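Local structure of riboflavin kinase, putative (Trypanosoma brucei, 3BNW) at residues L58-V69 with A114-R125. The protein probably catalyses the ATP-dependent phosphorylation of riboflavin to FMN, the step that turns vitamin B2 into a flavin cofactor. Numbering follows the deposited sequence.
Sequences LVVYGWGTVSQV and AVVKIIVLGEIR
The carbonyl oxygen of Tyr61 is gripped by two consecutive amides of the facing strand, Leu121 N at 2.9 Å and, weakly, Gly122 N at 3.4 Å. This is a classic beta bulge in an antiparallel pairing of strands 58-69 and 115-125, and a second register shift follows between Val59 and Val60. Gly122 lies where the Tyr61 ring folds back over the neighbouring strand: with chi1 at 66°, CG stands between the backbone N and the carbonyl carbon, and the ring reaches across to Gly122, one face covering the glycine with CZ 3.6 Å from Gly122 CA. Ile124 CG1 meets the same ring obliquely, and the phenol OH bonds to Gln11. Past the second bulge, Val59 N gives a nearly straight bond to Arg125 O (2.8 Å), while Val59 CG2 rests over the centre of one guanidinium face of Arg125, 3.6 Å above its plane; a salt bridge to Asp143 of helix 133-151 holds that group from outside. Beyond the bulges the pairing is regular, and Gly64, without a side chain, comes close to its partner strand: Gly64 CA makes a C-H...O contact with Lys117 O at 3.1 Å, and the methyl Ile118 CG2 lies beside it. Val60 packs across Val120 at about a right angle (CB to CG1 3.6 Å), and both also touch strand 75-87. Near the other end, water 2 bridges the side-chain hydroxyls of Thr65 and Ser67 and donates to Val115 O; Ser67 OG also hydrogen-bonds to Ser76 OG. Water 1 accepts from Lys117 NZ, which also bonds to Phe165 O. Strand 58-69 pairs along its other edge with strand 75-87, placing the contact inside the curled antiparallel sheet of the riboflavin kinase fold. Backbone hydrogen bonds thus carry the pairing from Val59 to Ser67, and the bulges accommodate extra residues of 115-125 without leaving the Tyr61 carbonyl unpaired.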
# COMPACT_ATOMS: atom_id res chain seq x y z
N LEU A 58 0.27 6.81 9.53
CA LEU A 58 -0.61 7.22 8.42
C LEU A 58 -1.26 6.05 7.70
O LEU A 58 -0.69 4.96 7.62
CB LEU A 58 0.18 8.01 7.38
CG LEU A 58 0.91 9.27 7.81
CD1 LEU A 58 1.72 9.80 6.63
CD2 LEU A 58 -0.07 10.32 8.34
N VAL A 59 -2.45 6.32 7.16
CA VAL A 59 -3.07 5.48 6.14
C VAL A 59 -2.85 6.18 4.80
O VAL A 59 -3.23 7.35 4.64
CB VAL A 59 -4.58 5.29 6.35
CG1 VAL A 59 -5.16 4.44 5.22
CG2 VAL A 59 -4.87 4.69 7.71
N VAL A 60 -2.24 5.48 3.85
CA VAL A 60 -1.88 6.06 2.55
C VAL A 60 -2.57 5.30 1.43
O VAL A 60 -3.17 4.26 1.67
CB VAL A 60 -0.35 6.05 2.32
CG1 VAL A 60 0.35 6.88 3.39
CG2 VAL A 60 0.20 4.63 2.27
N TYR A 61 -2.47 5.83 0.22
CA TYR A 61 -3.12 5.25 -0.94
C TYR A 61 -2.27 5.37 -2.20
O TYR A 61 -1.33 6.16 -2.25
CB TYR A 61 -4.48 5.93 -1.16
CG TYR A 61 -4.41 7.39 -1.53
CD1 TYR A 61 -4.36 7.78 -2.87
CD2 TYR A 61 -4.41 8.38 -0.56
CE1 TYR A 61 -4.29 9.12 -3.23
CE2 TYR A 61 -4.35 9.73 -0.91
CZ TYR A 61 -4.29 10.09 -2.25
OH TYR A 61 -4.23 11.42 -2.61
N GLY A 62 -2.61 4.59 -3.22
CA GLY A 62 -1.92 4.65 -4.50
C GLY A 62 -2.21 3.44 -5.37
O GLY A 62 -3.25 2.81 -5.23
N TRP A 63 -1.28 3.13 -6.26
CA TRP A 63 -1.41 1.99 -7.17
C TRP A 63 -0.45 0.89 -6.77
O TRP A 63 0.67 1.17 -6.35
CB TRP A 63 -1.08 2.41 -8.60
CG TRP A 63 -2.04 3.39 -9.17
CD1 TRP A 63 -1.84 4.73 -9.31
CD2 TRP A 63 -3.34 3.12 -9.69
NE1 TRP A 63 -2.94 5.31 -9.88
CE2 TRP A 63 -3.88 4.35 -10.12
CE3 TRP A 63 -4.11 1.96 -9.83
CZ2 TRP A 63 -5.15 4.45 -10.68
CZ3 TRP A 63 -5.38 2.06 -10.39
CH2 TRP A 63 -5.89 3.31 -10.81
N GLY A 64 -0.88 -0.36 -6.91
CA GLY A 64 -0.02 -1.50 -6.60
C GLY A 64 -0.20 -2.66 -7.55
O GLY A 64 -1.19 -2.73 -8.28
N THR A 65 0.76 -3.57 -7.55
CA THR A 65 0.68 -4.79 -8.35
C THR A 65 1.16 -5.98 -7.52
O THR A 65 1.90 -5.80 -6.54
CB THR A 65 1.52 -4.69 -9.65
OG1 THR A 65 2.92 -4.61 -9.32
CG2 THR A 65 1.12 -3.46 -10.46
N VAL A 66 0.74 -7.17 -7.91
CA VAL A 66 1.15 -8.41 -7.26
C VAL A 66 1.72 -9.36 -8.31
O VAL A 66 1.14 -9.52 -9.39
CB VAL A 66 -0.03 -9.06 -6.49
CG1 VAL A 66 0.34 -10.45 -5.98
CG2 VAL A 66 -0.45 -8.18 -5.34
N SER A 67 2.86 -9.97 -7.99
CA SER A 67 3.64 -10.74 -8.95
C SER A 67 4.37 -11.88 -8.26
O SER A 67 4.56 -11.86 -7.04
CB SER A 67 4.67 -9.85 -9.65
OG SER A 67 4.06 -8.88 -10.49
N GLN A 68 4.78 -12.87 -9.05
CA GLN A 68 5.52 -14.03 -8.57
C GLN A 68 4.81 -14.73 -7.40
O GLN A 68 5.41 -15.03 -6.36
CB GLN A 68 6.96 -13.62 -8.20
CG GLN A 68 7.79 -13.21 -9.41
CD GLN A 68 9.21 -12.80 -9.04
OE1 GLN A 68 9.44 -12.09 -8.06
NE2 GLN A 68 10.18 -13.25 -9.85
N VAL A 69 3.52 -14.98 -7.58
CA VAL A 69 2.71 -15.65 -6.57
C VAL A 69 3.02 -17.15 -6.63
O VAL A 69 2.92 -17.75 -7.70
CB VAL A 69 1.21 -15.42 -6.79
CG1 VAL A 69 0.39 -16.12 -5.72
CG2 VAL A 69 0.90 -13.92 -6.82
N ALA A 114 4.61 -13.56 -2.36
CA ALA A 114 4.53 -12.88 -3.64
C ALA A 114 5.20 -11.52 -3.51
O ALA A 114 5.18 -10.92 -2.44
CB ALA A 114 3.08 -12.71 -4.06
N VAL A 115 5.78 -11.04 -4.60
CA VAL A 115 6.37 -9.72 -4.61
C VAL A 115 5.26 -8.69 -4.86
O VAL A 115 4.49 -8.80 -5.80
CB VAL A 115 7.48 -9.58 -5.68
CG1 VAL A 115 8.09 -8.17 -5.64
CG2 VAL A 115 8.57 -10.63 -5.47
N VAL A 116 5.18 -7.71 -3.98
CA VAL A 116 4.24 -6.63 -4.15
C VAL A 116 5.02 -5.36 -4.46
O VAL A 116 6.05 -5.09 -3.84
CB VAL A 116 3.33 -6.43 -2.91
CG1 VAL A 116 4.16 -6.17 -1.66
CG2 VAL A 116 2.36 -5.28 -3.14
N LYS A 117 4.53 -4.60 -5.43
CA LYS A 117 5.11 -3.33 -5.78
C LYS A 117 4.03 -2.29 -5.60
O LYS A 117 2.92 -2.48 -6.07
CB LYS A 117 5.58 -3.36 -7.24
CG LYS A 117 6.64 -4.42 -7.53
CD LYS A 117 6.93 -4.51 -9.02
CE LYS A 117 7.62 -5.83 -9.38
NZ LYS A 117 7.83 -5.98 -10.85
N ILE A 118 4.34 -1.20 -4.90
CA ILE A 118 3.37 -0.12 -4.72
C ILE A 118 3.97 1.25 -5.00
O ILE A 118 5.15 1.49 -4.73
CB ILE A 118 2.70 -0.14 -3.30
CG1 ILE A 118 3.75 -0.03 -2.19
CG2 ILE A 118 1.87 -1.40 -3.11
CD1 ILE A 118 3.16 0.32 -0.83
N ILE A 119 3.16 2.13 -5.59
CA ILE A 119 3.46 3.55 -5.68
C ILE A 119 2.49 4.27 -4.73
O ILE A 119 1.27 4.20 -4.91
CB ILE A 119 3.32 4.07 -7.13
CG1 ILE A 119 4.37 3.41 -8.03
CG2 ILE A 119 3.47 5.60 -7.18
CD1 ILE A 119 4.38 3.87 -9.48
N VAL A 120 3.02 4.93 -3.70
CA VAL A 120 2.21 5.65 -2.71
C VAL A 120 2.08 7.10 -3.13
O VAL A 120 3.07 7.82 -3.16
CB VAL A 120 2.82 5.58 -1.29
CG1 VAL A 120 2.09 6.52 -0.35
CG2 VAL A 120 2.77 4.17 -0.74
N LEU A 121 0.87 7.54 -3.45
CA LEU A 121 0.64 8.85 -4.04
C LEU A 121 0.07 9.88 -3.07
O LEU A 121 0.12 11.07 -3.34
CB LEU A 121 -0.28 8.72 -5.26
CG LEU A 121 0.34 7.96 -6.44
CD1 LEU A 121 -0.73 7.53 -7.43
CD2 LEU A 121 1.41 8.79 -7.12
N GLY A 122 -0.48 9.43 -1.94
CA GLY A 122 -0.96 10.39 -0.94
C GLY A 122 -1.43 9.78 0.36
O GLY A 122 -1.51 8.55 0.51
N GLU A 123 -1.80 10.66 1.29
CA GLU A 123 -2.22 10.28 2.63
C GLU A 123 -3.71 10.56 2.87
O GLU A 123 -4.24 11.58 2.43
CB GLU A 123 -1.38 11.01 3.66
CG GLU A 123 -1.49 12.53 3.63
CD GLU A 123 -0.37 13.20 4.38
OE1 GLU A 123 0.38 12.48 5.07
OE2 GLU A 123 -0.23 14.44 4.28
N ILE A 124 -4.36 9.64 3.57
CA ILE A 124 -5.80 9.74 3.86
C ILE A 124 -6.02 10.38 5.23
O ILE A 124 -6.75 11.36 5.36
CB ILE A 124 -6.48 8.35 3.82
CG1 ILE A 124 -6.25 7.68 2.46
CG2 ILE A 124 -7.96 8.48 4.14
CD1 ILE A 124 -6.99 6.37 2.26
N ARG A 125 -5.35 9.83 6.24
CA ARG A 125 -5.53 10.24 7.62
C ARG A 125 -4.44 9.58 8.46
O ARG A 125 -3.69 8.74 7.95
CB ARG A 125 -6.89 9.76 8.12
CG ARG A 125 -7.03 8.24 8.03
CD ARG A 125 -8.44 7.76 8.17
NE ARG A 125 -8.50 6.30 8.08
CZ ARG A 125 -8.23 5.47 9.10
NH1 ARG A 125 -7.83 5.95 10.27
NH2 ARG A 125 -8.34 4.16 8.93
O HOH W 1 4.95 -5.74 -11.75
O HOH W 2 4.35 -7.11 -8.14